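Local coordinates for putative tagatose-6-phosphate ketose/aldose isomerase (Escherichia coli, PDB 3C3J), which is a putative isomerase built from two SIS domains, each with a parallel five-stranded sheet flanked by helices, at residues T12-E17 with Q353-G358; A206-L211 with A346-L351. All coordinates share one frame; numbering follows the deposited sequence.

Both interactions use the long final helix 335-356 of the second SIS domain. Interaction 2 is the more buried, where the helix meets the end of helix 198-210; interaction 1 lies farther along it, at its C-terminal end, and is only partly buried. Each buries little surface and joins its segments through nonpolar contacts, without a hydrogen bond across. They differ in what lies behind them: a network of threonine and glutamate bonds orders the N-terminal residues 12-17, whereas helix-backbone carbonyls hold the hydroxyl in interaction 2. Their centres are 12 Å apart, and L351 of interaction 2 packs against T14, T16 and E17 of interaction 1.

Interaction 1. Residues T12-E17 with Q353-G358; sequences TGTWTE and QSLHMG
T12 and L355 make the tight part of this contact, where the methyl CG2 of T12 presses on CD1 of L355 at 3.4 Å, closer than carbon atoms usually pack. CB of T12 lies at 3.7 Å from the same CD1, which therefore sits against the nonpolar side of the threonine. With chi2 at 172°, L355 CD1 continues the extended line of its side chain and carries the touch, while its other branch turns toward T14. That second meeting is loose: L355 CD2 stays 4.4 Å from CG2 of T14. The segments pair only through these carbons, which set the N-terminal residues leading into helix 15-21 on the C-terminal end of helix 335-356 of the second SIS domain; the polar atoms of T12 and T14 are occupied within 12-17. T12 OG1 accepts from the backbone N of T14, an ST turn, and from the T14 hydroxyl, whose OG1-to-OG1 distance is 2.7 Å. T12 OG1 in turn donates to OE1 of E17 at 2.6 Å, on the anti side and 21° out of the carboxylate plane. The backbone N of T12 reaches the syn lone pair of OE1 at 2.8 Å, so one carboxylate oxygen takes two bonds from T12. T14 is the N-cap of helix 15-21: its OG1 receives the N-H of E17 at 3.1 Å. OE2 of E17 forms a salt bridge with R21, so both carboxylate oxygens have partners. On the opposing segment, helix 335-356 ends in a Schellman motif with G358 as C-prime residue, and H356, M357 and G358 are exposed; T12 and L355 are partly exposed, whereas T14 is buried, packing on L351 and D362 as well.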
# COMPACT_ATOMS: atom_id res chain seq x y z
N THR A 12 -32.93 -7.07 -5.36
CA THR A 12 -32.74 -6.51 -4.02
C THR A 12 -33.37 -5.15 -3.80
O THR A 12 -33.47 -4.70 -2.67
CB THR A 12 -31.27 -6.37 -3.62
OG1 THR A 12 -30.64 -5.38 -4.44
CG2 THR A 12 -30.55 -7.71 -3.72
N GLY A 13 -33.75 -4.47 -4.87
CA GLY A 13 -34.26 -3.10 -4.80
C GLY A 13 -33.22 -2.03 -4.47
O GLY A 13 -33.59 -0.90 -4.16
N THR A 14 -31.93 -2.38 -4.53
CA THR A 14 -30.86 -1.48 -4.14
C THR A 14 -30.24 -0.80 -5.36
O THR A 14 -30.17 -1.40 -6.44
CB THR A 14 -29.74 -2.21 -3.30
OG1 THR A 14 -29.08 -3.21 -4.10
CG2 THR A 14 -30.34 -2.88 -2.04
N TRP A 15 -29.81 0.44 -5.19
CA TRP A 15 -29.03 1.13 -6.21
C TRP A 15 -27.72 0.39 -6.47
O TRP A 15 -27.24 0.38 -7.60
CB TRP A 15 -28.70 2.57 -5.77
CG TRP A 15 -29.89 3.46 -5.68
CD1 TRP A 15 -30.36 4.12 -4.56
CD2 TRP A 15 -30.75 3.82 -6.75
NE1 TRP A 15 -31.48 4.86 -4.89
CE2 TRP A 15 -31.73 4.69 -6.22
CE3 TRP A 15 -30.79 3.50 -8.11
CZ2 TRP A 15 -32.74 5.24 -7.01
CZ3 TRP A 15 -31.81 4.06 -8.90
CH2 TRP A 15 -32.76 4.91 -8.34
N THR A 16 -27.14 -0.20 -5.42
CA THR A 16 -25.85 -0.88 -5.53
C THR A 16 -25.97 -2.06 -6.50
O THR A 16 -25.11 -2.22 -7.38
CB THR A 16 -25.28 -1.28 -4.14
OG1 THR A 16 -25.20 -0.11 -3.31
CG2 THR A 16 -23.86 -1.87 -4.27
N GLU A 17 -27.05 -2.84 -6.40
CA GLU A 17 -27.24 -3.95 -7.32
C GLU A 17 -27.41 -3.47 -8.76
O GLU A 17 -26.83 -4.05 -9.68
CB GLU A 17 -28.42 -4.84 -6.93
CG GLU A 17 -28.58 -5.98 -7.92
CD GLU A 17 -29.74 -6.90 -7.62
OE1 GLU A 17 -30.57 -6.57 -6.74
OE2 GLU A 17 -29.83 -7.94 -8.31
N GLN A 353 -23.56 -10.04 1.57
CA GLN A 353 -23.22 -10.07 2.99
C GLN A 353 -23.95 -8.96 3.75
O GLN A 353 -24.47 -9.18 4.84
CB GLN A 353 -21.70 -9.93 3.18
CG GLN A 353 -20.89 -11.14 2.72
CD GLN A 353 -21.19 -12.39 3.52
OE1 GLN A 353 -21.80 -13.34 3.02
NE2 GLN A 353 -20.80 -12.38 4.78
N SER A 354 -23.98 -7.76 3.16
CA SER A 354 -24.62 -6.60 3.77
C SER A 354 -26.10 -6.87 3.97
O SER A 354 -26.65 -6.66 5.06
CB SER A 354 -24.44 -5.39 2.85
OG SER A 354 -25.02 -4.21 3.38
N LEU A 355 -26.76 -7.33 2.91
CA LEU A 355 -28.18 -7.61 2.98
C LEU A 355 -28.49 -8.74 3.94
O LEU A 355 -29.44 -8.65 4.73
CB LEU A 355 -28.72 -7.93 1.59
CG LEU A 355 -28.84 -6.69 0.70
CD1 LEU A 355 -29.17 -7.08 -0.71
CD2 LEU A 355 -29.88 -5.72 1.28
N HIS A 356 -27.67 -9.79 3.90
CA HIS A 356 -27.85 -10.97 4.77
C HIS A 356 -27.81 -10.61 6.26
O HIS A 356 -28.51 -11.21 7.07
CB HIS A 356 -26.79 -12.01 4.47
CG HIS A 356 -26.94 -13.27 5.26
ND1 HIS A 356 -27.82 -14.27 4.90
CD2 HIS A 356 -26.31 -13.70 6.37
CE1 HIS A 356 -27.74 -15.26 5.78
NE2 HIS A 356 -26.83 -14.94 6.68
N MSE A 357 -26.98 -9.64 6.62
CA MSE A 357 -26.92 -9.21 8.01
C MSE A 357 -27.94 -8.12 8.35
O MSE A 357 -27.86 -7.54 9.43
CB MSE A 357 -25.51 -8.72 8.33
CG MSE A 357 -25.17 -7.40 7.69
SE MSE A 357 -23.46 -6.70 8.36
CE MSE A 357 -24.05 -6.24 10.21
N GLY A 358 -28.86 -7.81 7.44
CA GLY A 358 -29.92 -6.85 7.73
C GLY A 358 -29.53 -5.39 7.57
O GLY A 358 -30.25 -4.49 8.00

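Interaction 2. Residues A206-L211 with A346-L351; sequences AILTSL and AQTFAL
T348 OG1 is held by two carbonyl oxygens of its own helix, those of M344 and Y345, and it also meets CD1 of L211 at 3.5 Å. The contact packs the end of helix 198-210, which precedes strand 226-231 in the chain, on the long final helix 335-356 of the second SIS domain, an α/β unit with a parallel sheet. The T348 torsion (chi1 60°) places the hydroxyl between the backbone N and the carbonyl carbon, from where it can bond back to the preceding turn, and leaves the methyl beside the backbone N. That methyl, CG2, meets CD2 of L208 at 4.0 Å, an ordinary van der Waals distance. One threonine thus offers its two branches to two leucines, its oxygen to L211 and its carbon to L208. The leucines approach differently. L211 directs its CB at the opposing helix and extends fully, chi2 174°, so that CD1 arrives end-on at the hydroxyl. L208 starts off to one side, but its end swings nearer and touches with the CD2 branch. L211 CD1 is a methyl, so its meeting with T348 OG1 is a van der Waals contact. I20 of helix 15-21 adds to the buried surroundings, touching both L208 and T348. Where helix 198-210 ends, L211 leaves the last turn, its backbone N bonding to the oxygen of L208 at 3.1 Å. Beside it, S210 OG turns back to donate to I207 O at 2.6 Å, in the carbonyl plane and on a lone pair, with a C=O...OG angle of 125°.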
# COMPACT_ATOMS: atom_id res chain seq x y z
N ALA A 206 -21.39 -12.58 -18.34
CA ALA A 206 -21.54 -14.03 -18.05
C ALA A 206 -21.37 -14.37 -16.55
O ALA A 206 -22.08 -15.26 -16.02
CB ALA A 206 -20.57 -14.87 -18.90
N ILE A 207 -20.45 -13.67 -15.88
CA ILE A 207 -20.23 -13.88 -14.46
C ILE A 207 -21.50 -13.48 -13.71
O ILE A 207 -22.05 -14.25 -12.93
CB ILE A 207 -19.00 -13.08 -13.91
CG1 ILE A 207 -17.68 -13.70 -14.45
CG2 ILE A 207 -19.01 -13.08 -12.37
CD1 ILE A 207 -16.42 -12.86 -14.27
N LEU A 208 -21.99 -12.29 -13.99
CA LEU A 208 -23.19 -11.81 -13.32
C LEU A 208 -24.38 -12.76 -13.58
O LEU A 208 -25.11 -13.09 -12.68
CB LEU A 208 -23.52 -10.40 -13.79
CG LEU A 208 -22.54 -9.31 -13.36
CD1 LEU A 208 -23.02 -7.93 -13.88
CD2 LEU A 208 -22.32 -9.29 -11.82
N THR A 209 -24.54 -13.18 -14.82
CA THR A 209 -25.58 -14.16 -15.17
C THR A 209 -25.41 -15.47 -14.39
O THR A 209 -26.39 -16.04 -13.87
CB THR A 209 -25.60 -14.43 -16.68
OG1 THR A 209 -25.89 -13.20 -17.36
CG2 THR A 209 -26.64 -15.47 -17.03
N SER A 210 -24.17 -15.92 -14.26
CA SER A 210 -23.87 -17.15 -13.52
C SER A 210 -24.25 -17.09 -12.04
O SER A 210 -24.44 -18.12 -11.42
CB SER A 210 -22.39 -17.53 -13.65
OG SER A 210 -21.56 -16.78 -12.77
N LEU A 211 -24.34 -15.88 -11.48
CA LEU A 211 -24.72 -15.67 -10.10
C LEU A 211 -26.23 -15.55 -9.89
O LEU A 211 -26.69 -15.39 -8.75
CB LEU A 211 -23.98 -14.44 -9.53
CG LEU A 211 -22.45 -14.59 -9.61
CD1 LEU A 211 -21.73 -13.31 -9.20
CD2 LEU A 211 -21.99 -15.79 -8.80
N ALA A 346 -16.28 -9.88 -5.95
CA ALA A 346 -16.10 -9.11 -4.73
C ALA A 346 -17.26 -8.13 -4.44
O ALA A 346 -17.70 -7.99 -3.28
CB ALA A 346 -14.76 -8.35 -4.79
N GLN A 347 -17.73 -7.45 -5.48
CA GLN A 347 -18.82 -6.47 -5.31
C GLN A 347 -20.12 -7.16 -4.90
O GLN A 347 -20.81 -6.73 -3.96
CB GLN A 347 -19.06 -5.69 -6.59
CG GLN A 347 -17.93 -4.76 -7.03
CD GLN A 347 -18.15 -4.26 -8.46
OE1 GLN A 347 -18.92 -4.86 -9.22
NE2 GLN A 347 -17.45 -3.20 -8.85
N THR A 348 -20.44 -8.22 -5.61
CA THR A 348 -21.69 -8.93 -5.40
C THR A 348 -21.61 -9.66 -4.06
O THR A 348 -22.57 -9.64 -3.32
CB THR A 348 -22.04 -9.87 -6.58
OG1 THR A 348 -21.00 -10.84 -6.76
CG2 THR A 348 -22.17 -9.06 -7.87
N PHE A 349 -20.46 -10.23 -3.71
CA PHE A 349 -20.29 -10.80 -2.36
C PHE A 349 -20.59 -9.79 -1.24
O PHE A 349 -21.37 -10.07 -0.32
CB PHE A 349 -18.88 -11.36 -2.17
CG PHE A 349 -18.64 -11.94 -0.82
CD1 PHE A 349 -19.35 -13.05 -0.39
CD2 PHE A 349 -17.70 -11.39 0.04
CE1 PHE A 349 -19.12 -13.61 0.86
CE2 PHE A 349 -17.49 -11.95 1.29
CZ PHE A 349 -18.21 -13.07 1.68
N ALA A 350 -19.95 -8.62 -1.31
CA ALA A 350 -20.14 -7.60 -0.30
C ALA A 350 -21.60 -7.13 -0.18
O ALA A 350 -22.12 -6.97 0.93
CB ALA A 350 -19.18 -6.40 -0.59
N LEU A 351 -22.27 -6.95 -1.32
CA LEU A 351 -23.67 -6.52 -1.34
C LEU A 351 -24.55 -7.54 -0.59
O LEU A 351 -25.38 -7.15 0.24
CB LEU A 351 -24.14 -6.34 -2.78
CG LEU A 351 -25.63 -6.07 -3.03
CD1 LEU A 351 -26.10 -4.73 -2.45
CD2 LEU A 351 -25.97 -6.23 -4.49